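Local coordinates for protein nitric oxide dioxygenase (Rhodothermus marinus DSM 4252, PDB 6WK3) that binds heme in a globin fold, probably acts as a nitric oxide dioxygenase, and has been engineered into a carbene transferase, at residues A105-L110 with T117-W122; V26-T31 with E100-A105. The protein carries 1 engineered substitution. All coordinates share one frame; numbering follows the deposited sequence.

Interaction 1 of 2, residues A105-L110 with T117-W122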
loop_
_atom_site.group_PDB
_atom_site.type_symbol
_atom_site.label_atom_id
_atom_site.label_comp_id
_atom_site.label_asym_id
_atom_site.label_seq_id
_atom_site.Cartn_x
_atom_site.Cartn_y
_atom_site.Cartn_z
ATOM N N ALA A 105 -17.867 12.124 -14.361
ATOM C CA ALA A 105 -16.728 13.037 -14.366
ATOM C C ALA A 105 -16.287 13.346 -15.789
ATOM O O ALA A 105 -15.969 14.495 -16.115
ATOM C CB ALA A 105 -15.571 12.448 -13.562
ATOM N N ILE A 106 -16.267 12.331 -16.655
ATOM C CA ILE A 106 -15.907 12.553 -18.054
ATOM C C ILE A 106 -16.971 13.391 -18.754
ATOM O O ILE A 106 -16.648 14.317 -19.507
ATOM C CB ILE A 106 -15.674 11.204 -18.762
ATOM C CG1 ILE A 106 -14.412 10.530 -18.216
ATOM C CG2 ILE A 106 -15.551 11.400 -20.266
ATOM C CD1 ILE A 106 -14.175 9.118 -18.744
ATOM N N LYS A 107 -18.253 13.094 -18.504
ATOM C CA LYS A 107 -19.338 13.882 -19.092
ATOM C C LYS A 107 -19.229 15.353 -18.712
ATOM O O LYS A 107 -19.496 16.239 -19.533
ATOM C CB LYS A 107 -20.692 13.331 -18.646
ATOM C CG LYS A 107 -21.190 12.144 -19.445
ATOM C CD LYS A 107 -22.556 11.688 -18.948
ATOM C CE LYS A 107 -22.880 10.294 -19.455
ATOM N NZ LYS A 107 -24.110 9.716 -18.856
ATOM N N GLU A 108 -18.835 15.632 -17.474
ATOM C CA GLU A 108 -18.786 17.009 -16.999
ATOM C C GLU A 108 -17.570 17.748 -17.543
ATOM O O GLU A 108 -17.690 18.872 -18.045
ATOM C CB GLU A 108 -18.787 17.018 -15.473
ATOM C CG GLU A 108 -19.145 18.339 -14.838
ATOM C CD GLU A 108 -19.031 18.275 -13.330
ATOM O OE1 GLU A 108 -17.942 18.599 -12.800
ATOM O OE2 GLU A 108 -20.025 17.880 -12.678
ATOM N N VAL A 109 -16.392 17.127 -17.467
ATOM C CA VAL A 109 -15.165 17.846 -17.791
ATOM C C VAL A 109 -15.037 18.056 -19.294
ATOM O O VAL A 109 -14.708 19.156 -19.751
ATOM C CB VAL A 109 -13.943 17.111 -17.211
ATOM C CG1 VAL A 109 -12.659 17.720 -17.748
ATOM C CG2 VAL A 109 -13.968 17.180 -15.682
ATOM N N LEU A 110 -15.300 17.014 -20.083
ATOM C CA LEU A 110 -15.150 17.099 -21.529
ATOM C C LEU A 110 -16.344 17.745 -22.218
ATOM O O LEU A 110 -16.253 18.050 -23.413
ATOM C CB LEU A 110 -14.914 15.705 -22.113
ATOM C CG LEU A 110 -13.638 15.022 -21.622
ATOM C CD1 LEU A 110 -13.245 13.893 -22.561
ATOM C CD2 LEU A 110 -12.504 16.032 -21.478
ATOM N N THR A 117 -20.199 7.323 -27.771
ATOM C CA THR A 117 -19.210 6.338 -28.199
ATOM C C THR A 117 -17.948 6.430 -27.352
ATOM O O THR A 117 -17.386 5.405 -26.954
ATOM C CB THR A 117 -18.866 6.507 -29.684
ATOM O OG1 THR A 117 -18.769 7.900 -30.007
ATOM C CG2 THR A 117 -19.925 5.854 -30.559
ATOM N N LEU A 118 -17.493 7.652 -27.057
ATOM C CA LEU A 118 -16.310 7.810 -26.217
ATOM C C LEU A 118 -16.552 7.261 -24.821
ATOM O O LEU A 118 -15.661 6.649 -24.223
ATOM C CB LEU A 118 -15.898 9.280 -26.146
ATOM C CG LEU A 118 -14.562 9.502 -25.434
ATOM C CD1 LEU A 118 -13.492 8.617 -26.045
ATOM C CD2 LEU A 118 -14.131 10.963 -25.467
ATOM N N LEU A 119 -17.759 7.460 -24.287
ATOM C CA LEU A 119 -18.079 6.920 -22.972
ATOM C C LEU A 119 -18.128 5.397 -22.998
ATOM O O LEU A 119 -17.719 4.742 -22.030
ATOM C CB LEU A 119 -19.404 7.502 -22.477
ATOM C CG LEU A 119 -19.352 8.997 -22.154
ATOM C CD1 LEU A 119 -20.747 9.605 -22.123
ATOM C CD2 LEU A 119 -18.617 9.238 -20.839
ATOM N N GLN A 120 -18.613 4.812 -24.096
ATOM C CA GLN A 120 -18.648 3.357 -24.194
ATOM C C GLN A 120 -17.244 2.779 -24.305
ATOM O O GLN A 120 -16.963 1.707 -23.753
ATOM C CB GLN A 120 -19.497 2.927 -25.388
ATOM C CG GLN A 120 -19.612 1.417 -25.552
ATOM C CD GLN A 120 -20.177 0.741 -24.314
ATOM O OE1 GLN A 120 -21.015 1.307 -23.612
ATOM N NE2 GLN A 120 -19.719 -0.477 -24.041
ATOM N N ALA A 121 -16.352 3.466 -25.021
ATOM C CA ALA A 121 -14.965 3.020 -25.086
ATOM C C ALA A 121 -14.329 3.028 -23.702
ATOM O O ALA A 121 -13.663 2.064 -23.305
ATOM C CB ALA A 121 -14.170 3.898 -26.055
ATOM N N TRP A 122 -14.546 4.103 -22.937
ATOM C CA TRP A 122 -13.955 4.182 -21.606
ATOM C C TRP A 122 -14.605 3.202 -20.643
ATOM O O TRP A 122 -13.936 2.701 -19.735
ATOM C CB TRP A 122 -14.037 5.611 -21.070
ATOM C CG TRP A 122 -12.828 6.386 -21.461
ATOM C CD1 TRP A 122 -12.727 7.302 -22.469
ATOM C CD2 TRP A 122 -11.521 6.276 -20.883
ATOM N NE1 TRP A 122 -11.440 7.781 -22.542
ATOM C CE2 TRP A 122 -10.682 7.168 -21.579
ATOM C CE3 TRP A 122 -10.981 5.517 -19.835
ATOM C CZ2 TRP A 122 -9.333 7.321 -21.264
ATOM C CZ3 TRP A 122 -9.641 5.671 -19.522
ATOM C CH2 TRP A 122 -8.831 6.565 -20.233
#

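Interaction 2 of 2, residues V26-T31 with E100-A105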
loop_
_atom_site.group_PDB
_atom_site.type_symbol
_atom_site.label_atom_id
_atom_site.label_comp_id
_atom_site.label_asym_id
_atom_site.label_seq_id
_atom_site.Cartn_x
_atom_site.Cartn_y
_atom_site.Cartn_z
ATOM N N VAL A 26 -6.459 15.443 -14.168
ATOM C CA VAL A 26 -6.605 15.843 -12.770
ATOM C C VAL A 26 -8.024 16.328 -12.495
ATOM O O VAL A 26 -8.618 16.004 -11.459
ATOM C CB VAL A 26 -5.559 16.908 -12.402
ATOM C CG1 VAL A 26 -5.866 17.494 -11.034
ATOM C CG2 VAL A 26 -4.162 16.301 -12.420
ATOM N N ALA A 27 -8.594 17.108 -13.415
ATOM C CA ALA A 27 -9.983 17.525 -13.263
ATOM C C ALA A 27 -10.921 16.324 -13.263
ATOM O O ALA A 27 -11.883 16.282 -12.489
ATOM C CB ALA A 27 -10.367 18.506 -14.369
ATOM N N ILE A 28 -10.655 15.334 -14.119
ATOM C CA ILE A 28 -11.513 14.154 -14.165
ATOM C C ILE A 28 -11.376 13.348 -12.881
ATOM O O ILE A 28 -12.373 12.916 -12.290
ATOM C CB ILE A 28 -11.185 13.303 -15.408
ATOM C CG1 ILE A 28 -11.645 14.014 -16.686
ATOM C CG2 ILE A 28 -11.813 11.922 -15.286
ATOM C CD1 ILE A 28 -11.042 13.434 -17.981
ATOM N N SER A 29 -10.143 13.156 -12.414
ATOM C CA SER A 29 -9.921 12.358 -11.214
ATOM C C SER A 29 -10.496 13.048 -9.975
ATOM O O SER A 29 -11.179 12.412 -9.163
ATOM C CB SER A 29 -8.422 12.070 -11.062
ATOM O OG SER A 29 -8.060 11.804 -9.718
ATOM N N ALA A 30 -10.263 14.358 -9.833
ATOM C CA ALA A 30 -10.787 15.081 -8.672
ATOM C C ALA A 30 -12.312 15.115 -8.679
ATOM O O ALA A 30 -12.955 14.892 -7.644
ATOM C CB ALA A 30 -10.226 16.503 -8.631
ATOM N N THR A 31 -12.906 15.416 -9.837
ATOM C CA THR A 31 -14.361 15.406 -9.954
ATOM C C THR A 31 -14.920 14.022 -9.671
ATOM O O THR A 31 -15.975 13.882 -9.044
ATOM C CB THR A 31 -14.769 15.871 -11.348
ATOM O OG1 THR A 31 -14.341 17.226 -11.538
ATOM C CG2 THR A 31 -16.274 15.770 -11.541
ATOM N N GLU A 100 -19.471 4.576 -12.309
ATOM C CA GLU A 100 -20.572 5.534 -12.366
ATOM C C GLU A 100 -20.064 6.961 -12.181
ATOM O O GLU A 100 -20.380 7.856 -12.974
ATOM C CB GLU A 100 -21.613 5.184 -11.298
ATOM C CG GLU A 100 -22.788 6.139 -11.234
ATOM C CD GLU A 100 -23.451 6.155 -9.867
ATOM O OE1 GLU A 100 -23.672 7.260 -9.324
ATOM O OE2 GLU A 100 -23.749 5.061 -9.336
ATOM N N CYS A 101 -19.242 7.177 -11.152
ATOM C CA CYS A 101 -18.698 8.506 -10.888
ATOM C C CYS A 101 -17.681 8.929 -11.938
ATOM O O CYS A 101 -17.576 10.124 -12.246
ATOM C CB CYS A 101 -18.073 8.544 -9.493
ATOM S SG CYS A 101 -19.225 8.063 -8.173
ATOM N N LEU A 102 -16.926 7.978 -12.492
ATOM C CA LEU A 102 -15.952 8.310 -13.528
ATOM C C LEU A 102 -16.638 8.665 -14.842
ATOM O O LEU A 102 -16.187 9.564 -15.563
ATOM C CB LEU A 102 -14.983 7.142 -13.722
ATOM C CG LEU A 102 -13.980 7.219 -14.875
ATOM C CD1 LEU A 102 -13.089 8.442 -14.741
ATOM C CD2 LEU A 102 -13.144 5.942 -14.943
ATOM N N ARG A 103 -17.725 7.966 -15.175
ATOM C CA ARG A 103 -18.488 8.306 -16.372
ATOM C C ARG A 103 -18.986 9.743 -16.305
ATOM O O ARG A 103 -18.813 10.519 -17.251
ATOM C CB ARG A 103 -19.662 7.341 -16.545
ATOM C CG ARG A 103 -20.328 7.420 -17.910
ATOM C CD ARG A 103 -21.845 7.345 -17.818
ATOM N NE ARG A 103 -22.318 6.243 -16.983
ATOM C CZ ARG A 103 -23.074 6.401 -15.901
ATOM N NH1 ARG A 103 -23.437 7.618 -15.520
ATOM N NH2 ARG A 103 -23.464 5.346 -15.196
ATOM N N ASP A 104 -19.594 10.119 -15.179
ATOM C CA ASP A 104 -20.133 11.466 -15.047
ATOM C C ASP A 104 -19.028 12.508 -14.899
ATOM O O ASP A 104 -19.223 13.668 -15.280
ATOM C CB ASP A 104 -21.110 11.521 -13.870
ATOM C CG ASP A 104 -22.326 10.616 -14.078
ATOM O OD1 ASP A 104 -22.677 10.340 -15.249
ATOM O OD2 ASP A 104 -22.927 10.173 -13.077
ATOM N N ALA A 105 -17.867 12.124 -14.361
ATOM C CA ALA A 105 -16.728 13.037 -14.366
ATOM C C ALA A 105 -16.287 13.346 -15.789
ATOM O O ALA A 105 -15.969 14.495 -16.115
ATOM C CB ALA A 105 -15.571 12.448 -13.562
#

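Interaction 1 of 2, residues A105-L110 with T117-W122
Ile106 and Leu119 meet because the first torsion of each aims its branches across the gap between two helices. In Ile106, CG1 stands anti to the carbonyl carbon (chi1 -68°) and CG2 anti to the backbone N, which parts the residue into two arms with separate targets. Leu119 likewise holds CG anti to its carbonyl carbon (chi1 -68°), sending CD2 to Ile106 and CD1 to Lys107. The CG2 arm lies against the leucine, with Ile106 CG2 3.8 Å from Leu119 CD2, and the two side chains run past one another pointing opposite ways. The longer arm carries its CD1 over one face of the Trp122 ring, where Ile106 CD1 sits 4.1 Å from Trp122 CG. That methyl is displaced toward the rim of the indole rather than centred on it, and the isoleucine lies roughly perpendicular to the tryptophan side chain.

The lysine, extended beyond CG, lays its aliphatic stem across Leu119, with Lys107 CE 3.5 Å and Lys107 CG 3.7 Å from Leu119 CD1. A looser touch closes the loop end of the contact, where Leu110 CD1 is 4.2 Å from Leu118 CD2. The segments run roughly antiparallel, at 138°, and their axes come no closer than 11.1 Å, a wide separation spanned by long side chains.

Around this patch, Leu21 and Val14 also pack on Trp122, and the indole NE1 hydrogen-bonds to Ser17 OG, which ties the ring to the N-terminal helices. The contact joins the last two helices of the globin fold, 94-110 and 116-145 (G and H in textbook lettering), near the turn between them, as plain packing away from the metal and heme-binding residues. It rests on van der Waals contact among methyls, lysine methylenes and an indole face, with no directional bond between the segments.

Interaction 2 of 2, residues V26-T31 with E100-A105
Helix-on-helix packing inside a globin fold is illustrated here by helix 18-39 lying against helix 94-110. The short segments run roughly antiparallel, at 137°, and their axes approach to 8.7 Å. The small Ala105 is consistent with this closeness: it turns its methyl toward the opposing backbone, with Ala105 CB 3.5 Å from the carbonyl oxygen Ile28 O.

Two branched side chains flank that methyl. Thr31 presents its carbon arm, Thr31 CG2 lying 4.0 Å from Ala105 CB. With CG2 anti to the backbone N and OG1 anti to the carbonyl carbon (chi1 -63°), the hydroxyl is left to turn back on its own helix, where Thr31 OG1 donates to Ala27 O at 2.8 Å. The hydroxyl lies 25° off the carbonyl plane, and the backbone N-H of Thr31 reaches the same oxygen from the opposite face, so Ala27 O is gripped twice and the threonine rotation is fixed with its methyl toward the alanine. From the other flanking residue, Ile28 CG2 is 4.2 Å from Ala105 CB. The same methyl, Ile28 CG2, also touches Leu102 CD1 at 3.7 Å, the two side chains meeting at a slant. Leu102 starts out to one side of the interface, but its CD1 branch reaches Ile28.

Farther along helix 18-39 the same pairing continues: Arg39 forms salt bridges with Glu100 and Asp104, and Met32 packs on Leu102. Ties to other helices come from Ser29 OG, hydrogen-bonded to Ile54 O on helix 50-66, and from Leu102, which touches Tyr126 of helix 116-145 and whose side chain is about 6 Å from a bound heme. A short side chain packed against a facing helix backbone, with larger apolar groups beside it, is a familiar way for two helices to approach closely in the all-helical globin fold.

Interactions 1 and 2 both use helix 94-110, and their centres lie 9 Å apart. Ala105 belongs to both ranges but makes contact only in interaction 2. Helix 18-39 packs on the shared helix in interaction 2 and helix 116-145 in interaction 1, and the two patches touch directly. Val109 CB lies 3.9 Å from Ile28 CG1, Glu108 OE1 is 3.5 Å from Thr31 CG2, and Leu119 CD2 is 3.8 Å from Arg103 O, which packs the two contacts against each other. Interaction 2 is the nearer to heme, through Leu102; interaction 1 approaches it with the side chain of Trp122, about 8 Å away.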